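Local coordinates for protein toxin coregulated pilin (Vibrio cholerae, PDB 3HRV) that forms the major subunit of the toxin-coregulated pilus, a type IV pilus essential for bacterial aggregation and subsequent colonization of the host small intestine, at residues Gln31-Val36 with Phe101-Gly106; Asn49-Ala54 with Thr60-Gly65; Thr115-Val120 with Ile127-Gly132. All coordinates share one frame; numbering follows the deposited sequence.

Overall arrangement
The globular domain of this pilin illustrates how helices pack on one antiparallel sheet, helix 24-44 being the longest. Contact 1 lies nearest the middle of the chain, joining helix 24-44 to strand 100-108. Contact 2 lies to one side of it, centres about 12 Å apart, where F101 CD2 and Y50 CE2 approach to 3.3 Å. Contact 3 is about 11 Å from contact 1 between centres; both reach the same sheet and share apolar packing: V105 CG1 is 3.7 Å from L116 CD2, and L33 CD1 is 3.8 Å from V120 CG2. Contacts 2 and 3 do not touch, their nearest atoms being about 12 Å apart. Contact 2 is nested within the loop contact 1 closes.

Contact 1. Residues Gln31-Val36 with Phe101-Gly106; sequences QNLNSV and FAITVG
I103 and V105 of the strand meet L33 and V36 of the helix in a buried interface of apolar side chains, 216 Å² in all. The short helix and strand axes are 10.0 Å apart at their closest. They run nearly antiparallel, at 158°. F101, at the start of 101-106, turns its ring to the same helix but serves a later turn, where Q37, M40 and T41 receive it. A102 belongs to the other face of the sheet, beside F91 and A188. I103 does most of the work. Its CG1 branch lies anti to the carbonyl carbon (chi1 -54°) and continues extended, bringing CD1 up against V36, whose CG1 is met at 3.5 Å; the same CD1 comes within 3.8 Å of the backbone O of L33. The second branch serves a different partner: I103 CG2 is 3.6 Å from L33 CD2, the two side chains passing alongside one another in opposed directions. I103 is thus shared by L33 and V36, a turn apart on the same side of the helix. This is the central theme of the type IV pilin fold, in which the C-terminal half of the long N-terminal helix, here 24-44 of a fragment lacking the rest, is laid against an antiparallel sheet. T104 alternates to the far face, where F134 and T186 pack against it and its OG1 makes a weak hydrogen bond to G87 O. V105 returns to the helix side, though with a smaller share: its CG2 reaches L33 CD2 at 3.9 Å. That single leucine methyl therefore sits against both strand residues, which limits how L33 could turn without losing one of them. Beyond V105, the carbonyl O of G106 accepts a hydrogen bond from N79 ND2.

Contact 2. Residues Asn49-Ala54 with Thr60-Gly65; sequences NYPATA and TQLANG
The CA atoms of T53 and L62 lie 7.9 Å apart where 49-54, largely extended but without regular secondary structure, passes a turn of helix 60-65, whose backbone is bonded from N64 N to T60 O and from G65 N to Q61 O. L62 alone makes the contact from the helix side. It sends its CG out anti to the backbone N (chi1 176°), and the fork at its end divides between two partners. One methyl, CD1, stands 4.1 Å from CG of the P51 ring; the other, CD2, is 3.9 Å from T53 CG2. Both partners meet the leucine roughly at right angles, so its branched tip abuts them rather than lying along them.

T53 shows how one torsion can sort the two ends of a threonine. With chi1 at 55°, OG1 is tucked between the backbone N and the carbonyl carbon, and CG2 is left anti to the carbonyl carbon, facing the leucine. The hydroxyl accepts a hydrogen bond from S90 N, and P51 O takes another from S90 OG, so strand 87-93 holds the loop by polar bonds while the methyl group and proline ring serve the helix. L62 also packs on I88 of that strand and on M40 of helix 24-44.

The interface is small, 114 Å² in all, and only partly buried. It belongs to the region between helix 24-44 and the first strand of the sheet, the alpha-beta loop of type IV pilins, which here includes helix 56-68.

Contact 3. Residues Thr115-Val120 with Ile127-Gly132; sequences TLVTSV and INVKEG
V117 faces both I127 and V129, and its two methyl groups are divided between them. With CG1 anti to the backbone N (chi1 171°), that branch approaches I127 CD1 at 4.4 Å, while CG2, beside the backbone N, stands equally far from V129 CG2. The valine thus straddles two residues that alternate onto the same face of the strand.

I127 meets it by reaching. Its CG1 leaves beside the backbone N and the chain then runs on fully extended (chi2 178°), which carries CD1 out to the helix while the flank of the side chain lies among V187 and I157 of the two neighbouring strands. V129 is shorter and meets the helix with CG2. Neither separation is tight, and the total area is only 114 Å²; L167 from a loop also packs on V117, and I157 on V129.

The helix is finishing here. L116 O accepts from both V120 N, at 3.0 Å, and S119 N, at 3.1 Å, whereas the bond from S119 N to T115 O is weak, so the last turn tightens. V120, in that turn, packs on A30 and L33 of helix 24-44 and on F189.

Helix 110-120 and strand 126-131 complete a beta-alpha-beta crossover from strand 100-108, with strand 185-191 slotted between the two parallel strands. Both segments fall between C113 and C179, the probable disulfide that delimits the D-region of type IV pilins.

Contact 1. Residues Gln31-Val36 with Phe101-Gly106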
ATOM      1  N   GLN A  31      -0.771   2.929  12.446  1.00 22.70           N
ATOM      2  CA  GLN A  31      -0.123   4.174  12.833  1.00 23.12           C
ATOM      3  C   GLN A  31       1.025   4.495  11.882  1.00 22.26           C
ATOM      4  O   GLN A  31       1.187   5.636  11.449  1.00 22.93           O
ATOM      5  CB  GLN A  31       0.413   4.072  14.260  1.00 25.27           C
ATOM      6  CG  GLN A  31      -0.654   3.862  15.315  0.50 26.72           C
ATOM      7  CD  GLN A  31      -0.061   3.558  16.677  0.50 27.42           C
ATOM      8  OE1 GLN A  31       1.158   3.535  16.842  0.50 29.57           O
ATOM      9  NE2 GLN A  31      -0.922   3.321  17.659  0.50 28.65           N
ATOM     10  N   ASN A  32       1.822   3.482  11.557  1.00 21.24           N
ATOM     11  CA  ASN A  32       2.956   3.671  10.667  1.00 18.67           C
ATOM     12  C   ASN A  32       2.532   4.074   9.261  1.00 17.84           C
ATOM     13  O   ASN A  32       3.099   5.000   8.683  1.00 18.02           O
ATOM     14  CB  ASN A  32       3.801   2.399  10.605  1.00 19.82           C
ATOM     15  CG  ASN A  32       4.537   2.127  11.902  1.00 19.64           C
ATOM     16  OD1 ASN A  32       4.411   2.874  12.873  1.00 23.05           O
ATOM     17  ND2 ASN A  32       5.313   1.052  11.923  1.00 21.08           N
ATOM     18  N   LEU A  33       1.541   3.380   8.713  1.00 17.08           N
ATOM     19  CA  LEU A  33       1.058   3.698   7.376  1.00 16.62           C
ATOM     20  C   LEU A  33       0.555   5.133   7.324  1.00 17.05           C
ATOM     21  O   LEU A  33       0.781   5.842   6.345  1.00 16.94           O
ATOM     22  CB  LEU A  33      -0.054   2.733   6.963  1.00 16.03           C
ATOM     23  CG  LEU A  33       0.437   1.350   6.528  1.00 16.84           C
ATOM     24  CD1 LEU A  33      -0.725   0.370   6.506  1.00 17.73           C
ATOM     25  CD2 LEU A  33       1.085   1.450   5.151  1.00 17.85           C
ATOM     26  N   ASN A  34      -0.118   5.567   8.384  1.00 16.78           N
ATOM     27  CA  ASN A  34      -0.634   6.930   8.430  1.00 18.69           C
ATOM     28  C   ASN A  34       0.509   7.938   8.446  1.00 17.97           C
ATOM     29  O   ASN A  34       0.524   8.890   7.665  1.00 17.17           O
ATOM     30  CB  ASN A  34      -1.508   7.131   9.670  1.00 21.63           C
ATOM     31  CG  ASN A  34      -2.599   8.157   9.447  1.00 27.00           C
ATOM     32  OD1 ASN A  34      -2.868   8.553   8.312  1.00 28.46           O
ATOM     33  ND2 ASN A  34      -3.231   8.597  10.529  1.00 30.06           N
ATOM     34  N   SER A  35       1.470   7.722   9.339  1.00 16.92           N
ATOM     35  CA  SER A  35       2.613   8.616   9.466  1.00 17.62           C
ATOM     36  C   SER A  35       3.396   8.726   8.163  1.00 17.00           C
ATOM     37  O   SER A  35       3.784   9.817   7.749  1.00 16.44           O
ATOM     38  CB  SER A  35       3.542   8.124  10.578  0.65 18.06           C
ATOM     39  OG  SER A  35       2.902   8.172  11.840  0.65 19.95           O
ATOM     40  N   VAL A  36       3.619   7.589   7.516  1.00 16.86           N
ATOM     41  CA  VAL A  36       4.371   7.563   6.272  1.00 14.47           C
ATOM     42  C   VAL A  36       3.633   8.223   5.105  1.00 14.02           C
ATOM     43  O   VAL A  36       4.224   9.017   4.375  1.00 14.45           O
ATOM     44  CB  VAL A  36       4.753   6.108   5.897  1.00 14.51           C
ATOM     45  CG1 VAL A  36       5.385   6.062   4.508  1.00 14.92           C
ATOM     46  CG2 VAL A  36       5.722   5.553   6.934  1.00 17.88           C
ATOM     47  N   PHE A 101       2.167   7.400  -5.184  1.00 15.59           N
ATOM     48  CA  PHE A 101       3.092   6.556  -4.441  1.00 14.99           C
ATOM     49  C   PHE A 101       2.311   5.470  -3.731  1.00 14.54           C
ATOM     50  O   PHE A 101       1.119   5.614  -3.486  1.00 14.21           O
ATOM     51  CB  PHE A 101       3.883   7.379  -3.412  1.00 14.81           C
ATOM     52  CG  PHE A 101       3.060   7.852  -2.247  1.00 16.04           C
ATOM     53  CD1 PHE A 101       2.982   7.095  -1.081  1.00 17.43           C
ATOM     54  CD2 PHE A 101       2.340   9.041  -2.323  1.00 14.40           C
ATOM     55  CE1 PHE A 101       2.198   7.514  -0.011  1.00 16.95           C
ATOM     56  CE2 PHE A 101       1.552   9.473  -1.257  1.00 16.16           C
ATOM     57  CZ  PHE A 101       1.480   8.707  -0.098  1.00 16.46           C
ATOM     58  N   ALA A 102       2.989   4.377  -3.409  1.00 15.54           N
ATOM     59  CA  ALA A 102       2.347   3.277  -2.709  1.00 15.26           C
ATOM     60  C   ALA A 102       3.285   2.743  -1.635  1.00 14.88           C
ATOM     61  O   ALA A 102       4.479   2.557  -1.874  1.00 16.08           O
ATOM     62  CB  ALA A 102       1.981   2.164  -3.687  1.00 17.12           C
ATOM     63  N   ILE A 103       2.738   2.523  -0.448  1.00 14.71           N
ATOM     64  CA  ILE A 103       3.513   1.982   0.655  1.00 14.23           C
ATOM     65  C   ILE A 103       3.245   0.486   0.631  1.00 14.82           C
ATOM     66  O   ILE A 103       2.091   0.051   0.685  1.00 15.79           O
ATOM     67  CB  ILE A 103       3.057   2.567   1.998  1.00 13.75           C
ATOM     68  CG1 ILE A 103       3.100   4.094   1.932  1.00 14.87           C
ATOM     69  CG2 ILE A 103       3.960   2.058   3.122  1.00 13.95           C
ATOM     70  CD1 ILE A 103       2.410   4.774   3.080  1.00 14.65           C
ATOM     71  N   THR A 104       4.308  -0.301   0.537  1.00 14.92           N
ATOM     72  CA  THR A 104       4.150  -1.742   0.476  1.00 15.72           C
ATOM     73  C   THR A 104       4.411  -2.440   1.804  1.00 15.77           C
ATOM     74  O   THR A 104       5.438  -2.228   2.445  1.00 16.76           O
ATOM     75  CB  THR A 104       5.057  -2.348  -0.615  1.00 16.13           C
ATOM     76  OG1 THR A 104       6.423  -1.997  -0.366  1.00 18.37           O
ATOM     77  CG2 THR A 104       4.650  -1.817  -1.989  1.00 17.27           C
ATOM     78  N   VAL A 105       3.453  -3.270   2.201  1.00 14.78           N
ATOM     79  CA  VAL A 105       3.529  -4.032   3.437  1.00 15.34           C
ATOM     80  C   VAL A 105       3.497  -5.498   3.033  1.00 15.20           C
ATOM     81  O   VAL A 105       2.436  -6.036   2.699  1.00 15.11           O
ATOM     82  CB  VAL A 105       2.321  -3.730   4.352  1.00 14.40           C
ATOM     83  CG1 VAL A 105       2.505  -4.405   5.705  1.00 15.73           C
ATOM     84  CG2 VAL A 105       2.169  -2.220   4.526  1.00 16.47           C
ATOM     85  N   GLY A 106       4.667  -6.132   3.059  1.00 15.86           N
ATOM     86  CA  GLY A 106       4.766  -7.529   2.671  1.00 18.11           C
ATOM     87  C   GLY A 106       4.935  -8.508   3.817  1.00 18.27           C
ATOM     88  O   GLY A 106       4.876  -8.132   4.988  1.00 16.63           O
TER

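Contact 2. Residues Asn49-Ala54 with Thr60-Gly65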
ATOM      1  N   ASN A  49       5.440  15.854  -8.157  1.00 29.98           N
ATOM      2  CA  ASN A  49       5.968  14.531  -8.475  1.00 28.28           C
ATOM      3  C   ASN A  49       6.639  13.855  -7.288  1.00 26.07           C
ATOM      4  O   ASN A  49       7.241  14.514  -6.439  1.00 24.62           O
ATOM      5  CB  ASN A  49       6.962  14.565  -9.564  0.65 30.27           C
ATOM      6  CG  ASN A  49       6.278  14.381 -10.902  0.65 31.95           C
ATOM      7  OD1 ASN A  49       6.254  13.282 -11.453  0.65 32.98           O
ATOM      8  ND2 ASN A  49       5.717  15.460 -11.432  0.65 33.62           N
ATOM      9  N   TYR A  50       6.530  12.531  -7.244  1.00 22.74           N
ATOM     10  CA  TYR A  50       7.133  11.736  -6.182  1.00 21.15           C
ATOM     11  C   TYR A  50       8.473  11.184  -6.678  1.00 21.33           C
ATOM     12  O   TYR A  50       8.667  11.015  -7.880  1.00 22.14           O
ATOM     13  CB  TYR A  50       6.176  10.609  -5.772  1.00 20.21           C
ATOM     14  CG  TYR A  50       4.932  11.124  -5.081  1.00 17.97           C
ATOM     15  CD1 TYR A  50       3.769  11.409  -5.799  1.00 18.40           C
ATOM     16  CD2 TYR A  50       4.937  11.384  -3.713  1.00 17.76           C
ATOM     17  CE1 TYR A  50       2.644  11.943  -5.167  1.00 18.28           C
ATOM     18  CE2 TYR A  50       3.827  11.919  -3.073  1.00 18.81           C
ATOM     19  CZ  TYR A  50       2.683  12.197  -3.801  1.00 17.29           C
ATOM     20  OH  TYR A  50       1.585  12.721  -3.157  1.00 19.39           O
ATOM     21  N   PRO A  51       9.406  10.885  -5.757  1.00 20.32           N
ATOM     22  CA  PRO A  51      10.751  10.380  -6.075  1.00 21.28           C
ATOM     23  C   PRO A  51      10.647   8.977  -6.807  1.00 21.18           C
ATOM     24  O   PRO A  51      10.058   7.944  -6.512  1.00 23.36           O
ATOM     25  CB  PRO A  51      11.318   9.994  -4.709  1.00 23.14           C
ATOM     26  CG  PRO A  51      10.554  10.816  -3.764  1.00 23.48           C
ATOM     27  CD  PRO A  51       9.158  10.784  -4.311  1.00 22.03           C
ATOM     28  N   ALA A  52      11.504   8.994  -7.913  1.00 21.20           N
ATOM     29  CA  ALA A  52      11.585   7.772  -8.699  1.00 20.80           C
ATOM     30  C   ALA A  52      12.169   6.618  -7.886  1.00 21.80           C
ATOM     31  O   ALA A  52      13.149   6.789  -7.158  1.00 21.27           O
ATOM     32  CB  ALA A  52      12.426   8.015  -9.948  1.00 22.39           C
ATOM     33  N   THR A  53      11.545   5.449  -8.010  1.00 20.52           N
ATOM     34  CA  THR A  53      11.983   4.236  -7.320  1.00 22.25           C
ATOM     35  C   THR A  53      11.930   3.092  -8.330  1.00 23.72           C
ATOM     36  O   THR A  53      10.869   2.535  -8.591  1.00 24.55           O
ATOM     37  CB  THR A  53      11.059   3.890  -6.133  1.00 21.43           C
ATOM     38  OG1 THR A  53       9.708   3.788  -6.596  1.00 19.63           O
ATOM     39  CG2 THR A  53      11.145   4.959  -5.050  1.00 20.74           C
ATOM     40  N   ALA A  54      13.086   2.740  -8.885  1.00 25.75           N
ATOM     41  CA  ALA A  54      13.171   1.691  -9.899  1.00 28.04           C
ATOM     42  C   ALA A  54      12.936   0.265  -9.417  1.00 29.47           C
ATOM     43  O   ALA A  54      12.377  -0.557 -10.145  1.00 30.61           O
ATOM     44  CB  ALA A  54      14.520   1.774 -10.603  1.00 28.87           C
ATOM     45  N   THR A  60      12.724   0.697  -0.364  1.00 16.88           N
ATOM     46  CA  THR A  60      13.054   0.564   1.047  1.00 16.58           C
ATOM     47  C   THR A  60      14.057   1.647   1.431  1.00 17.28           C
ATOM     48  O   THR A  60      13.970   2.230   2.513  1.00 16.97           O
ATOM     49  CB  THR A  60      13.651  -0.826   1.342  1.00 19.58           C
ATOM     50  OG1 THR A  60      14.837  -0.999   0.558  1.00 23.16           O
ATOM     51  CG2 THR A  60      12.654  -1.926   0.999  1.00 19.69           C
ATOM     52  N   GLN A  61      14.906   2.144   0.433  1.00 16.90           N
ATOM     53  CA  GLN A  61      15.789   3.272   0.702  1.00 17.78           C
ATOM     54  C   GLN A  61      14.987   4.553   0.921  1.00 17.07           C
ATOM     55  O   GLN A  61      15.343   5.380   1.758  1.00 17.65           O
ATOM     56  CB  GLN A  61      16.764   3.467  -0.457  1.00 18.78           C
ATOM     57  CG  GLN A  61      18.000   2.587  -0.377  1.00 22.18           C
ATOM     58  CD  GLN A  61      18.459   2.127  -1.744  0.50 22.30           C
ATOM     59  OE1 GLN A  61      18.130   2.738  -2.760  0.50 24.17           O
ATOM     60  NE2 GLN A  61      19.223   1.046  -1.774  0.50 24.09           N
ATOM     61  N   LEU A  62      13.906   4.722   0.166  1.00 16.43           N
ATOM     62  CA  LEU A  62      13.078   5.911   0.318  1.00 14.53           C
ATOM     63  C   LEU A  62      12.457   5.920   1.712  1.00 14.49           C
ATOM     64  O   LEU A  62      12.435   6.951   2.387  1.00 15.15           O
ATOM     65  CB  LEU A  62      11.990   5.941  -0.761  1.00 15.47           C
ATOM     66  CG  LEU A  62      10.965   7.079  -0.707  1.00 14.70           C
ATOM     67  CD1 LEU A  62      11.669   8.430  -0.620  1.00 16.05           C
ATOM     68  CD2 LEU A  62      10.088   7.006  -1.953  1.00 16.10           C
ATOM     69  N   ALA A  63      11.959   4.765   2.144  1.00 14.83           N
ATOM     70  CA  ALA A  63      11.366   4.651   3.467  1.00 15.24           C
ATOM     71  C   ALA A  63      12.409   5.008   4.523  1.00 16.12           C
ATOM     72  O   ALA A  63      12.141   5.796   5.431  1.00 16.17           O
ATOM     73  CB  ALA A  63      10.850   3.230   3.689  1.00 16.11           C
ATOM     74  N   ASN A  64      13.603   4.437   4.405  1.00 16.39           N
ATOM     75  CA  ASN A  64      14.656   4.737   5.369  1.00 17.38           C
ATOM     76  C   ASN A  64      15.083   6.199   5.284  1.00 17.07           C
ATOM     77  O   ASN A  64      15.541   6.771   6.274  1.00 18.17           O
ATOM     78  CB  ASN A  64      15.860   3.816   5.159  1.00 19.61           C
ATOM     79  CG  ASN A  64      15.574   2.388   5.577  1.00 21.45           C
ATOM     80  OD1 ASN A  64      14.898   2.147   6.576  1.00 24.49           O
ATOM     81  ND2 ASN A  64      16.101   1.431   4.824  1.00 24.75           N
ATOM     82  N   GLY A  65      14.924   6.799   4.107  1.00 17.16           N
ATOM     83  CA  GLY A  65      15.285   8.195   3.933  1.00 16.08           C
ATOM     84  C   GLY A  65      14.359   9.105   4.718  1.00 15.79           C
ATOM     85  O   GLY A  65      14.793  10.121   5.269  1.00 16.84           O
TER

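Contact 3. Residues Thr115-Val120 with Ile127-Gly132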
ATOM      1  N   THR A 115      -7.097  -8.631   7.556  1.00 15.74           N
ATOM      2  CA  THR A 115      -7.248  -7.723   8.678  1.00 16.90           C
ATOM      3  C   THR A 115      -6.645  -6.350   8.416  1.00 17.32           C
ATOM      4  O   THR A 115      -7.258  -5.327   8.723  1.00 16.71           O
ATOM      5  CB  THR A 115      -6.615  -8.332   9.935  1.00 15.63           C
ATOM      6  OG1 THR A 115      -7.271  -9.570  10.237  1.00 19.38           O
ATOM      7  CG2 THR A 115      -6.756  -7.388  11.119  1.00 16.66           C
ATOM      8  N   LEU A 116      -5.447  -6.323   7.845  1.00 15.90           N
ATOM      9  CA  LEU A 116      -4.787  -5.056   7.567  1.00 16.23           C
ATOM     10  C   LEU A 116      -5.546  -4.233   6.530  1.00 17.33           C
ATOM     11  O   LEU A 116      -5.790  -3.043   6.724  1.00 16.90           O
ATOM     12  CB  LEU A 116      -3.355  -5.299   7.087  1.00 17.00           C
ATOM     13  CG  LEU A 116      -2.550  -4.024   6.824  1.00 17.95           C
ATOM     14  CD1 LEU A 116      -2.389  -3.249   8.124  1.00 17.71           C
ATOM     15  CD2 LEU A 116      -1.196  -4.384   6.251  1.00 19.49           C
ATOM     16  N   VAL A 117      -5.917  -4.864   5.424  1.00 16.37           N
ATOM     17  CA  VAL A 117      -6.645  -4.161   4.377  1.00 17.85           C
ATOM     18  C   VAL A 117      -7.932  -3.531   4.898  1.00 17.48           C
ATOM     19  O   VAL A 117      -8.240  -2.382   4.582  1.00 18.64           O
ATOM     20  CB  VAL A 117      -6.989  -5.109   3.209  1.00 16.91           C
ATOM     21  CG1 VAL A 117      -7.941  -4.423   2.235  1.00 18.36           C
ATOM     22  CG2 VAL A 117      -5.719  -5.519   2.488  1.00 18.39           C
ATOM     23  N   THR A 118      -8.682  -4.275   5.703  1.00 19.30           N
ATOM     24  CA  THR A 118      -9.945  -3.756   6.215  1.00 20.98           C
ATOM     25  C   THR A 118      -9.801  -2.806   7.400  1.00 21.63           C
ATOM     26  O   THR A 118     -10.751  -2.110   7.754  1.00 24.20           O
ATOM     27  CB  THR A 118     -10.908  -4.905   6.595  1.00 22.77           C
ATOM     28  OG1 THR A 118     -10.309  -5.724   7.602  1.00 22.59           O
ATOM     29  CG2 THR A 118     -11.216  -5.765   5.377  1.00 23.78           C
ATOM     30  N   SER A 119      -8.620  -2.762   8.004  1.00 20.97           N
ATOM     31  CA  SER A 119      -8.409  -1.877   9.142  1.00 23.19           C
ATOM     32  C   SER A 119      -7.812  -0.526   8.754  1.00 24.88           C
ATOM     33  O   SER A 119      -8.016   0.465   9.453  1.00 25.94           O
ATOM     34  CB  SER A 119      -7.515  -2.555  10.186  1.00 26.30           C
ATOM     35  OG  SER A 119      -6.939  -1.607  11.062  1.00 31.69           O
ATOM     36  N   VAL A 120      -7.084  -0.474   7.642  1.00 23.41           N
ATOM     37  CA  VAL A 120      -6.466   0.781   7.216  1.00 24.18           C
ATOM     38  C   VAL A 120      -6.869   1.206   5.806  1.00 24.54           C
ATOM     39  O   VAL A 120      -6.524   2.299   5.357  1.00 24.86           O
ATOM     40  CB  VAL A 120      -4.921   0.691   7.272  1.00 23.91           C
ATOM     41  CG1 VAL A 120      -4.475   0.246   8.655  1.00 24.75           C
ATOM     42  CG2 VAL A 120      -4.409  -0.268   6.212  1.00 24.73           C
ATOM     43  N   ILE A 127      -5.550   0.471  -3.457  1.00 17.07           N
ATOM     44  CA  ILE A 127      -5.119  -0.741  -2.761  1.00 16.75           C
ATOM     45  C   ILE A 127      -4.867  -1.843  -3.779  1.00 17.26           C
ATOM     46  O   ILE A 127      -5.736  -2.157  -4.592  1.00 17.12           O
ATOM     47  CB  ILE A 127      -6.180  -1.241  -1.764  1.00 17.07           C
ATOM     48  CG1 ILE A 127      -6.497  -0.147  -0.742  1.00 17.50           C
ATOM     49  CG2 ILE A 127      -5.666  -2.492  -1.054  1.00 18.36           C
ATOM     50  CD1 ILE A 127      -7.580  -0.528   0.252  1.00 19.81           C
ATOM     51  N   ASN A 128      -3.675  -2.427  -3.730  1.00 14.81           N
ATOM     52  CA  ASN A 128      -3.292  -3.491  -4.652  1.00 16.28           C
ATOM     53  C   ASN A 128      -2.736  -4.656  -3.836  1.00 16.78           C
ATOM     54  O   ASN A 128      -1.715  -4.514  -3.160  1.00 16.35           O
ATOM     55  CB  ASN A 128      -2.224  -2.973  -5.624  1.00 17.31           C
ATOM     56  CG  ASN A 128      -1.938  -3.941  -6.758  1.00 18.51           C
ATOM     57  OD1 ASN A 128      -2.079  -5.152  -6.605  1.00 20.11           O
ATOM     58  ND2 ASN A 128      -1.510  -3.409  -7.898  1.00 18.55           N
ATOM     59  N   VAL A 129      -3.414  -5.801  -3.897  1.00 16.58           N
ATOM     60  CA  VAL A 129      -2.998  -6.993  -3.156  1.00 16.48           C
ATOM     61  C   VAL A 129      -2.274  -7.952  -4.089  1.00 18.13           C
ATOM     62  O   VAL A 129      -2.838  -8.403  -5.083  1.00 17.81           O
ATOM     63  CB  VAL A 129      -4.214  -7.715  -2.540  1.00 16.41           C
ATOM     64  CG1 VAL A 129      -3.755  -8.947  -1.770  1.00 17.74           C
ATOM     65  CG2 VAL A 129      -4.970  -6.763  -1.623  1.00 17.45           C
ATOM     66  N   LYS A 130      -1.034  -8.281  -3.753  1.00 17.33           N
ATOM     67  CA  LYS A 130      -0.227  -9.152  -4.596  1.00 19.11           C
ATOM     68  C   LYS A 130       0.371 -10.336  -3.849  1.00 17.66           C
ATOM     69  O   LYS A 130       0.597 -10.268  -2.645  1.00 17.29           O
ATOM     70  CB  LYS A 130       0.899  -8.319  -5.215  1.00 21.27           C
ATOM     71  CG  LYS A 130       1.822  -9.058  -6.160  1.00 21.35           C
ATOM     72  CD  LYS A 130       2.946  -8.146  -6.628  1.00 23.30           C
ATOM     73  CE  LYS A 130       3.852  -8.849  -7.620  1.00 23.74           C
ATOM     74  NZ  LYS A 130       3.101  -9.265  -8.836  1.00 26.83           N
ATOM     75  N   GLU A 131       0.622 -11.414  -4.587  1.00 18.44           N
ATOM     76  CA  GLU A 131       1.312 -12.577  -4.041  1.00 20.15           C
ATOM     77  C   GLU A 131       2.816 -12.479  -4.272  1.00 21.40           C
ATOM     78  O   GLU A 131       3.294 -12.657  -5.392  1.00 30.57           O
ATOM     79  CB  GLU A 131       0.772 -13.860  -4.678  1.00 19.16           C
ATOM     80  CG  GLU A 131      -0.575 -14.305  -4.132  1.00 19.42           C
ATOM     81  CD  GLU A 131      -1.373 -15.112  -5.135  1.00 22.65           C
ATOM     82  OE1 GLU A 131      -1.745 -16.262  -4.816  1.00 24.07           O
ATOM     83  OE2 GLU A 131      -1.628 -14.599  -6.245  1.00 33.49           O
ATOM     84  N   GLY A 132       3.484 -12.160  -3.145  1.00 20.39           N
ATOM     85  CA  GLY A 132       4.899 -11.886  -3.298  1.00 22.77           C
ATOM     86  C   GLY A 132       5.088 -10.383  -3.303  1.00 23.57           C
ATOM     87  O   GLY A 132       4.113  -9.628  -3.303  1.00 25.24           O
TER